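Putative sugar phosphate isomerase (Acidithiobacillus ferrooxidans, PDB 3L2H) probably acts as a metal-binding sugar phosphate isomerase of the cupin superfamily. Local coordinates at the interface of chains A and B and the interface of chains A and C. Sequence-based numbering; all coordinates share one arbitrary frame. Chains: chain A/B/C, Putative sugar phosphate isomerase.

Contacts 1 and 3 belong to the same A-B interface, their C-alpha centres about 12 Å apart, and share B:Leu7 of the 3-10 helix 4-7. Between C-alpha centres, contact 2, which joins chains A and C, lies about 27 Å from contact 1 and 28 Å from contact 3. It uses the C-terminal strands 136-141, 144-149 and 154-155, whereas the A-B contacts set strands 70-76, 79-83, 86-90 and 95-98 of chain A against the N-terminal 3-10 helix, helix 37-41 and strand 46-53 of chain B. Two separate two-fold surfaces could thus build the deposited four-chain assembly, though the structure alone does not establish it as biological.

Contact 1: the interface of chains A and B. Residues chain A 83-84, 86, 88, 103; chain B 4-5, 7.
B:Arg5 crosses the phenol ring of A:Tyr88 obliquely at its CE2 corner, the CD methylene of the arginine 3.6 Å from A:Tyr88 CE2. The guanidinium beyond it is turned nearly perpendicular to the ring, the planes 80° apart, so the contact is made by aliphatic chain rather than by a stack. The carboxylate of A:Asp86 is approached from above its plane, 30° out of it, by the hydroxyl of B:Thr4. These two side chains reach toward each other tip to tip, and B:Thr4 OG1 donates to A:Asp86 OD2 at 2.7 Å. The phenol hydroxyl A:Tyr88 OH donates to the same B:Thr4 OG1 at 2.9 Å, so the threonine oxygen is gripped by two bonds, giving one and receiving the other. Its torsion puts OG1 in the crowded position between backbone N and carbonyl carbon (chi1 71°), which sends CG2 the other way, to within 3.6 Å of A:Glu84 CG. The selenomethionine A:Met83 runs antiparallel alongside B:Thr4, its CG anti to the backbone N and its tip bent at chi3. The start of the 3-10 helix 4-7 of chain B thus rests on strands 79-83 and 86-90 of chain A. At the other end of that short helix, the methyl B:Leu7 CD1 touches the methyl A:Ala103 CB at 3.6 Å and lies 4.0 Å from the selenium, A:Met83 SE.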
# COMPACT_ATOMS: atom_id res chain seq x y z
N MSE A 83 25.73 -16.03 3.96
CA MSE A 83 24.55 -15.92 3.12
C MSE A 83 24.18 -17.33 2.73
O MSE A 83 24.94 -18.01 2.06
CB MSE A 83 24.88 -15.01 1.92
CG MSE A 83 23.83 -14.32 1.36
SE MSE A 83 24.34 -12.87 0.21
CE MSE A 83 26.01 -13.48 -0.51
N GLU A 84 23.02 -17.79 3.21
CA GLU A 84 22.62 -19.19 3.02
C GLU A 84 23.78 -20.09 3.51
O GLU A 84 24.33 -19.89 4.60
CB GLU A 84 22.17 -19.41 1.56
CG GLU A 84 20.92 -18.56 1.18
CD GLU A 84 19.64 -19.04 1.86
OE1 GLU A 84 19.30 -20.22 1.67
OE2 GLU A 84 18.96 -18.28 2.58
N ASP A 86 26.93 -20.19 2.51
CA ASP A 86 28.24 -19.69 2.14
C ASP A 86 28.78 -18.52 2.97
O ASP A 86 28.01 -17.70 3.46
CB ASP A 86 28.12 -19.20 0.69
CG ASP A 86 27.00 -19.95 -0.10
OD1 ASP A 86 27.20 -21.17 -0.31
OD2 ASP A 86 25.91 -19.32 -0.44
N TYR A 88 31.51 -15.20 2.75
CA TYR A 88 32.22 -14.33 1.81
C TYR A 88 32.93 -13.22 2.57
O TYR A 88 32.31 -12.53 3.39
CB TYR A 88 31.24 -13.65 0.84
CG TYR A 88 30.34 -14.59 0.08
CD1 TYR A 88 29.14 -14.99 0.61
CD2 TYR A 88 30.70 -15.09 -1.13
CE1 TYR A 88 28.31 -15.85 -0.09
CE2 TYR A 88 29.88 -15.98 -1.83
CZ TYR A 88 28.70 -16.34 -1.31
OH TYR A 88 27.90 -17.21 -2.01
N ALA A 103 17.60 -14.51 0.35
CA ALA A 103 18.68 -15.18 1.07
C ALA A 103 18.75 -14.71 2.50
O ALA A 103 18.73 -13.50 2.77
CB ALA A 103 20.02 -14.91 0.42
N THR B 4 23.49 -17.15 -4.65
CA THR B 4 23.57 -16.09 -3.61
C THR B 4 24.75 -15.12 -3.88
O THR B 4 24.74 -13.98 -3.43
CB THR B 4 23.67 -16.62 -2.13
OG1 THR B 4 24.96 -17.21 -1.88
CG2 THR B 4 22.58 -17.61 -1.84
N ARG B 5 25.78 -15.56 -4.62
CA ARG B 5 26.93 -14.70 -4.89
C ARG B 5 26.52 -13.45 -5.67
O ARG B 5 27.15 -12.42 -5.55
CB ARG B 5 28.02 -15.49 -5.65
CG ARG B 5 29.25 -14.71 -6.09
CD ARG B 5 29.95 -14.07 -4.91
NE ARG B 5 31.12 -13.34 -5.33
CZ ARG B 5 31.13 -12.11 -5.83
NH1 ARG B 5 30.00 -11.42 -5.98
NH2 ARG B 5 32.29 -11.57 -6.20
N LEU B 7 24.11 -11.55 -5.18
CA LEU B 7 23.59 -10.50 -4.33
C LEU B 7 24.70 -9.61 -3.78
O LEU B 7 24.43 -8.54 -3.27
CB LEU B 7 22.82 -11.08 -3.15
CG LEU B 7 21.62 -11.94 -3.40
CD1 LEU B 7 21.00 -12.41 -2.03
CD2 LEU B 7 20.65 -11.17 -4.23

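Contact 2: the interface of chains A and C. Residues chain A 137, 139, 152-157; chain C 25, 144-148.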
# COMPACT_ATOMS: atom_id res chain seq x y z
N ARG A 137 9.83 -17.79 13.49
CA ARG A 137 9.28 -16.82 12.56
C ARG A 137 8.65 -15.68 13.35
O ARG A 137 7.91 -15.92 14.32
CB ARG A 137 8.25 -17.52 11.69
CG ARG A 137 7.44 -16.60 10.82
CD ARG A 137 6.70 -17.37 9.75
NE ARG A 137 7.61 -17.82 8.72
CZ ARG A 137 7.27 -18.47 7.62
NH1 ARG A 137 6.03 -18.83 7.36
NH2 ARG A 137 8.22 -18.77 6.75
N TYR A 139 6.10 -12.55 13.08
CA TYR A 139 5.12 -11.81 12.32
C TYR A 139 5.03 -10.43 12.99
O TYR A 139 4.70 -10.33 14.21
CB TYR A 139 3.76 -12.50 12.32
CG TYR A 139 3.75 -13.97 11.92
CD1 TYR A 139 3.47 -14.35 10.61
CD2 TYR A 139 3.97 -14.96 12.86
CE1 TYR A 139 3.45 -15.64 10.24
CE2 TYR A 139 3.94 -16.29 12.51
CZ TYR A 139 3.68 -16.64 11.18
OH TYR A 139 3.65 -17.97 10.82
N ASP A 152 5.48 -24.88 15.45
CA ASP A 152 4.12 -24.59 15.86
C ASP A 152 3.25 -23.97 14.78
O ASP A 152 2.14 -23.56 15.07
CB ASP A 152 4.14 -23.66 17.09
CG ASP A 152 4.65 -24.35 18.37
OD1 ASP A 152 4.62 -25.59 18.48
OD2 ASP A 152 5.12 -23.62 19.25
N ILE A 153 3.74 -23.89 13.54
CA ILE A 153 3.04 -23.27 12.45
C ILE A 153 2.41 -24.33 11.57
O ILE A 153 3.10 -25.18 11.06
CB ILE A 153 3.97 -22.40 11.59
CG1 ILE A 153 4.55 -21.25 12.41
CG2 ILE A 153 3.22 -21.83 10.36
CD1 ILE A 153 5.66 -20.50 11.71
N ARG A 154 1.11 -24.28 11.41
CA ARG A 154 0.41 -25.16 10.50
C ARG A 154 0.33 -24.44 9.15
O ARG A 154 -0.35 -23.42 9.01
CB ARG A 154 -0.98 -25.47 11.04
CG ARG A 154 -0.98 -26.31 12.32
N VAL A 155 1.08 -24.93 8.16
CA VAL A 155 1.09 -24.30 6.85
C VAL A 155 -0.05 -24.91 6.05
O VAL A 155 0.00 -26.07 5.67
CB VAL A 155 2.44 -24.51 6.15
CG1 VAL A 155 2.46 -23.73 4.84
CG2 VAL A 155 3.61 -24.08 7.08
N LEU A 156 -1.12 -24.15 5.83
CA LEU A 156 -2.25 -24.67 5.08
C LEU A 156 -1.99 -24.48 3.59
O LEU A 156 -2.43 -25.29 2.82
CB LEU A 156 -3.55 -24.00 5.50
CG LEU A 156 -3.83 -24.03 7.02
CD1 LEU A 156 -5.11 -23.25 7.34
CD2 LEU A 156 -3.87 -25.46 7.54
N ARG A 157 -1.34 -23.38 3.21
CA ARG A 157 -0.90 -23.09 1.83
C ARG A 157 0.45 -22.37 1.87
O ARG A 157 0.69 -21.57 2.77
CB ARG A 157 -1.87 -22.20 1.07
CG ARG A 157 -3.22 -22.77 0.91
CD ARG A 157 -4.12 -21.81 0.22
NE ARG A 157 -5.50 -22.23 0.44
CZ ARG A 157 -6.56 -21.53 0.06
NH1 ARG A 157 -6.42 -20.37 -0.59
NH2 ARG A 157 -7.78 -21.99 0.32
N PHE C 25 -12.96 -23.59 6.20
CA PHE C 25 -11.89 -24.53 6.56
C PHE C 25 -11.87 -24.89 8.04
O PHE C 25 -11.35 -25.94 8.38
CB PHE C 25 -10.50 -24.05 6.07
CG PHE C 25 -9.89 -22.93 6.88
CD1 PHE C 25 -10.36 -21.64 6.80
CD2 PHE C 25 -8.78 -23.17 7.65
CE1 PHE C 25 -9.80 -20.63 7.57
CE2 PHE C 25 -8.19 -22.17 8.41
CZ PHE C 25 -8.69 -20.90 8.37
N GLU C 144 0.61 -17.68 1.28
CA GLU C 144 1.02 -18.55 2.36
C GLU C 144 0.06 -18.36 3.54
O GLU C 144 -0.13 -17.26 4.03
CB GLU C 144 2.47 -18.32 2.78
CG GLU C 144 2.82 -19.14 4.00
CD GLU C 144 4.29 -19.38 4.25
OE1 GLU C 144 5.16 -18.72 3.61
OE2 GLU C 144 4.56 -20.22 5.14
N TRP C 145 -0.58 -19.45 3.96
CA TRP C 145 -1.51 -19.46 5.07
C TRP C 145 -0.84 -20.16 6.25
O TRP C 145 -0.41 -21.33 6.12
CB TRP C 145 -2.79 -20.19 4.71
CG TRP C 145 -3.66 -19.51 3.73
CD1 TRP C 145 -3.29 -18.88 2.60
CD2 TRP C 145 -5.07 -19.43 3.80
NE1 TRP C 145 -4.40 -18.37 1.96
CE2 TRP C 145 -5.50 -18.70 2.68
CE3 TRP C 145 -6.02 -19.91 4.71
CZ2 TRP C 145 -6.84 -18.44 2.43
CZ3 TRP C 145 -7.34 -19.63 4.49
CH2 TRP C 145 -7.75 -18.88 3.34
N ASN C 146 -0.71 -19.45 7.37
CA ASN C 146 -0.08 -19.98 8.57
C ASN C 146 -1.07 -19.94 9.73
O ASN C 146 -1.46 -18.85 10.15
CB ASN C 146 1.14 -19.14 8.96
CG ASN C 146 2.35 -19.32 8.08
OD1 ASN C 146 3.35 -18.63 8.33
ND2 ASN C 146 2.32 -20.25 7.09
N LEU C 147 -1.47 -21.09 10.28
CA LEU C 147 -2.44 -21.15 11.36
C LEU C 147 -1.73 -21.56 12.63
O LEU C 147 -1.01 -22.56 12.67
CB LEU C 147 -3.57 -22.11 11.01
CG LEU C 147 -4.83 -22.10 11.90
CD1 LEU C 147 -5.76 -20.93 11.55
CD2 LEU C 147 -5.62 -23.45 11.81
N VAL C 148 -1.90 -20.77 13.67
CA VAL C 148 -1.17 -20.96 14.89
C VAL C 148 -2.09 -20.91 16.11
O VAL C 148 -2.94 -20.01 16.22
CB VAL C 148 -0.08 -19.88 15.04
CG1 VAL C 148 0.79 -20.13 16.30
CG2 VAL C 148 0.80 -19.77 13.77
O HOH W 1 7.76 -19.33 3.91
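Backbone hydrogen bonds knit the two chains into an antiparallel sheet. C:Leu147 N donates to A:Arg154 O at 2.9 Å and nearly straight, 171° at the hydrogen, while A:Arg154 N returns a bond to C:Leu147 O. Further along, A:Leu156 N reaches C:Trp145 O, and C:Trp145 N donates to A:Arg157 O at 2.7 Å. Polar side chains gather around C:Asn146, whose OD1 takes two donors: A:Arg137 NH1 at 2.8 Å, in the carbonyl plane on a lone pair, and the phenol A:Tyr139 OH at 2.6 Å, from above that plane. Guanidinium and amide are nearly coplanar, but tyrosine ring and amide stand 80° apart. The same A:Arg137 NH1 forms a salt bridge with C:Glu144 OE2 at 3.0 Å, met from above the carboxylate plane. A:Arg137 CG is anti to the backbone N (chi1 171°) and the chain bends at chi3, which brings NH1 to both acceptors. C:Asn146 ND2 also donates to that OE2, fixing the amide's rotation, and a water joins A:Arg137 NH2 to C:Glu144 OE1. Among the apolar and ring contacts, A:Leu156 CD1 touches C:Phe25 CE2 at 3.4 Å. The poorly ordered A:Arg157 runs alongside C:Trp145, its CZ 4.2 Å from the centroid of the six-membered indole ring in a cation-pi contact. In the fold, the C-terminal segment 154-157 of chain A pairs with strand 144-149 of chain C, while strand 136-141 of chain A supplies the arginine and tyrosine.

Contact 3: the interface of chains A and B. Residues chain A 69-71, 95-99; chain B 7, 37, 41-43, 46, 48.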
# COMPACT_ATOMS: atom_id res chain seq x y z
N GLU A 69 12.86 -5.08 1.85
CA GLU A 69 14.19 -5.15 1.26
C GLU A 69 15.22 -4.56 2.25
O GLU A 69 14.89 -3.71 3.07
CB GLU A 69 14.22 -4.40 -0.07
CG GLU A 69 13.45 -5.18 -1.12
CD GLU A 69 13.48 -4.57 -2.50
OE1 GLU A 69 13.82 -3.38 -2.64
OE2 GLU A 69 13.19 -5.35 -3.45
N GLU A 70 16.47 -4.97 2.10
CA GLU A 70 17.55 -4.51 2.94
C GLU A 70 18.82 -4.56 2.12
O GLU A 70 18.91 -5.35 1.18
CB GLU A 70 17.66 -5.50 4.10
CG GLU A 70 18.50 -5.14 5.21
CD GLU A 70 18.56 -6.24 6.30
OE1 GLU A 70 18.22 -7.45 6.10
OE2 GLU A 70 19.02 -5.87 7.38
N ALA A 71 19.78 -3.71 2.46
CA ALA A 71 21.07 -3.68 1.79
C ALA A 71 22.14 -3.14 2.74
O ALA A 71 21.82 -2.50 3.75
CB ALA A 71 20.97 -2.80 0.49
N PHE A 95 29.07 -3.97 -1.73
CA PHE A 95 27.63 -3.81 -1.57
C PHE A 95 26.98 -5.17 -1.58
O PHE A 95 27.30 -6.00 -2.45
CB PHE A 95 27.09 -3.02 -2.77
CG PHE A 95 25.60 -2.85 -2.78
CD1 PHE A 95 24.98 -1.93 -1.94
CD2 PHE A 95 24.80 -3.61 -3.62
CE1 PHE A 95 23.59 -1.76 -1.97
CE2 PHE A 95 23.41 -3.47 -3.63
CZ PHE A 95 22.81 -2.55 -2.83
N VAL A 96 26.02 -5.38 -0.70
CA VAL A 96 25.17 -6.58 -0.71
C VAL A 96 23.70 -6.11 -0.60
O VAL A 96 23.35 -5.24 0.25
CB VAL A 96 25.56 -7.59 0.38
CG1 VAL A 96 25.31 -7.01 1.74
CG2 VAL A 96 24.79 -8.90 0.22
N GLY A 97 22.86 -6.66 -1.47
CA GLY A 97 21.43 -6.39 -1.42
C GLY A 97 20.58 -7.62 -1.25
O GLY A 97 20.91 -8.69 -1.79
N PHE A 98 19.46 -7.45 -0.53
CA PHE A 98 18.54 -8.53 -0.27
C PHE A 98 17.12 -8.22 -0.71
O PHE A 98 16.31 -7.66 0.05
CB PHE A 98 18.57 -8.85 1.22
CG PHE A 98 19.93 -9.25 1.69
CD1 PHE A 98 20.37 -10.52 1.48
CD2 PHE A 98 20.76 -8.35 2.33
CE1 PHE A 98 21.65 -10.89 1.90
CE2 PHE A 98 22.03 -8.71 2.74
CZ PHE A 98 22.47 -9.99 2.54
N PRO A 99 16.79 -8.65 -1.93
CA PRO A 99 15.40 -8.67 -2.31
C PRO A 99 14.63 -9.61 -1.39
O PRO A 99 15.22 -10.51 -0.77
CB PRO A 99 15.42 -9.22 -3.76
CG PRO A 99 16.87 -9.16 -4.21
CD PRO A 99 17.66 -9.27 -2.95
N LEU B 7 24.11 -11.55 -5.18
CA LEU B 7 23.59 -10.50 -4.33
C LEU B 7 24.70 -9.61 -3.78
O LEU B 7 24.43 -8.54 -3.27
CB LEU B 7 22.82 -11.08 -3.15
CG LEU B 7 21.62 -11.94 -3.40
CD1 LEU B 7 21.00 -12.41 -2.03
CD2 LEU B 7 20.65 -11.17 -4.23
N LEU B 37 23.25 -0.03 -8.20
CA LEU B 37 23.63 -1.17 -7.37
C LEU B 37 22.39 -1.99 -7.04
O LEU B 37 22.44 -3.22 -7.08
CB LEU B 37 24.32 -0.70 -6.10
CG LEU B 37 25.52 0.23 -6.25
CD1 LEU B 37 26.19 0.50 -4.90
CD2 LEU B 37 26.54 -0.34 -7.23
N VAL B 41 21.46 -6.26 -8.20
CA VAL B 41 21.23 -7.41 -7.31
C VAL B 41 19.75 -7.79 -7.25
O VAL B 41 19.41 -8.78 -6.63
CB VAL B 41 21.81 -7.19 -5.85
CG1 VAL B 41 23.33 -6.82 -5.93
CG2 VAL B 41 21.00 -6.17 -5.05
N GLY B 42 18.89 -7.00 -7.86
CA GLY B 42 17.50 -7.33 -7.93
C GLY B 42 16.56 -6.63 -6.95
O GLY B 42 15.43 -7.10 -6.78
N LEU B 43 16.99 -5.55 -6.30
CA LEU B 43 16.08 -4.81 -5.46
C LEU B 43 15.00 -4.16 -6.34
O LEU B 43 15.34 -3.61 -7.41
CB LEU B 43 16.84 -3.72 -4.68
CG LEU B 43 17.89 -4.20 -3.68
CD1 LEU B 43 18.47 -3.04 -2.90
CD2 LEU B 43 17.28 -5.27 -2.73
N MSE B 46 13.50 -0.15 -3.61
CA MSE B 46 14.44 0.92 -3.32
C MSE B 46 15.37 1.07 -4.48
O MSE B 46 15.70 0.09 -5.13
CB MSE B 46 15.32 0.59 -2.13
CG MSE B 46 14.61 -0.04 -1.03
SE MSE B 46 15.66 -0.22 0.60
CE MSE B 46 16.83 -1.53 0.07
N ILE B 48 19.25 2.33 -5.13
CA ILE B 48 20.52 2.61 -4.51
C ILE B 48 21.50 2.72 -5.66
O ILE B 48 21.83 1.70 -6.33
CB ILE B 48 20.93 1.54 -3.53
CG1 ILE B 48 19.89 1.41 -2.40
CG2 ILE B 48 22.32 1.83 -2.97
CD1 ILE B 48 20.11 0.16 -1.47
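In this part of the two-fold A-B interface, possibly a biological one, strands 70-76 and 95-98 of chain A pack on helix 37-41 and strand 46-53 of chain B. The well-formed hydrogen bond is between backbones: A:Gly97 N donates to B:Leu7 O at 3.0 Å, in the carbonyl plane and 163° at the hydrogen. B:Met46 N and A:Glu69 OE1 form a weak one. Ring packing centres on A:Phe95, whose CG is anti to the backbone N (chi1 176°), which carries the ring out toward helix 37-41. B:Leu37 CB sits over one face of that ring, 3.9 Å from its centroid and offset toward the rim, a CH-pi contact. B:Val41 CG2 lies beside A:Phe95 CE2, and B:Ile48 CG2, beyond the rim on the B:Leu37 side, is 3.9 Å from A:Phe95 CE1. An alanine in place of A:Phe95 would probably lose the contacts to B:Leu37, B:Val41 and B:Ile48 together and loosen the grip on helix 37-41. Aliphatic contacts fill the flanks. A:Ala71 CB meets B:Ile48 CD1 at 3.7 Å, and the methyl of the selenomethionine B:Met46 lies against A:Glu69 CB. The extended A:Glu69 chain runs antiparallel alongside B:Leu43. A:Pro99 faces B:Leu7 tip to tip, its CD 3.8 Å from B:Leu7 CD2. B:Leu43 CG is anti to the carbonyl carbon (chi1 -64°); this torsion and chi2 together bring the methyl B:Leu43 CD2 to 3.5 Å from the amide nitrogen A:Pro99 N.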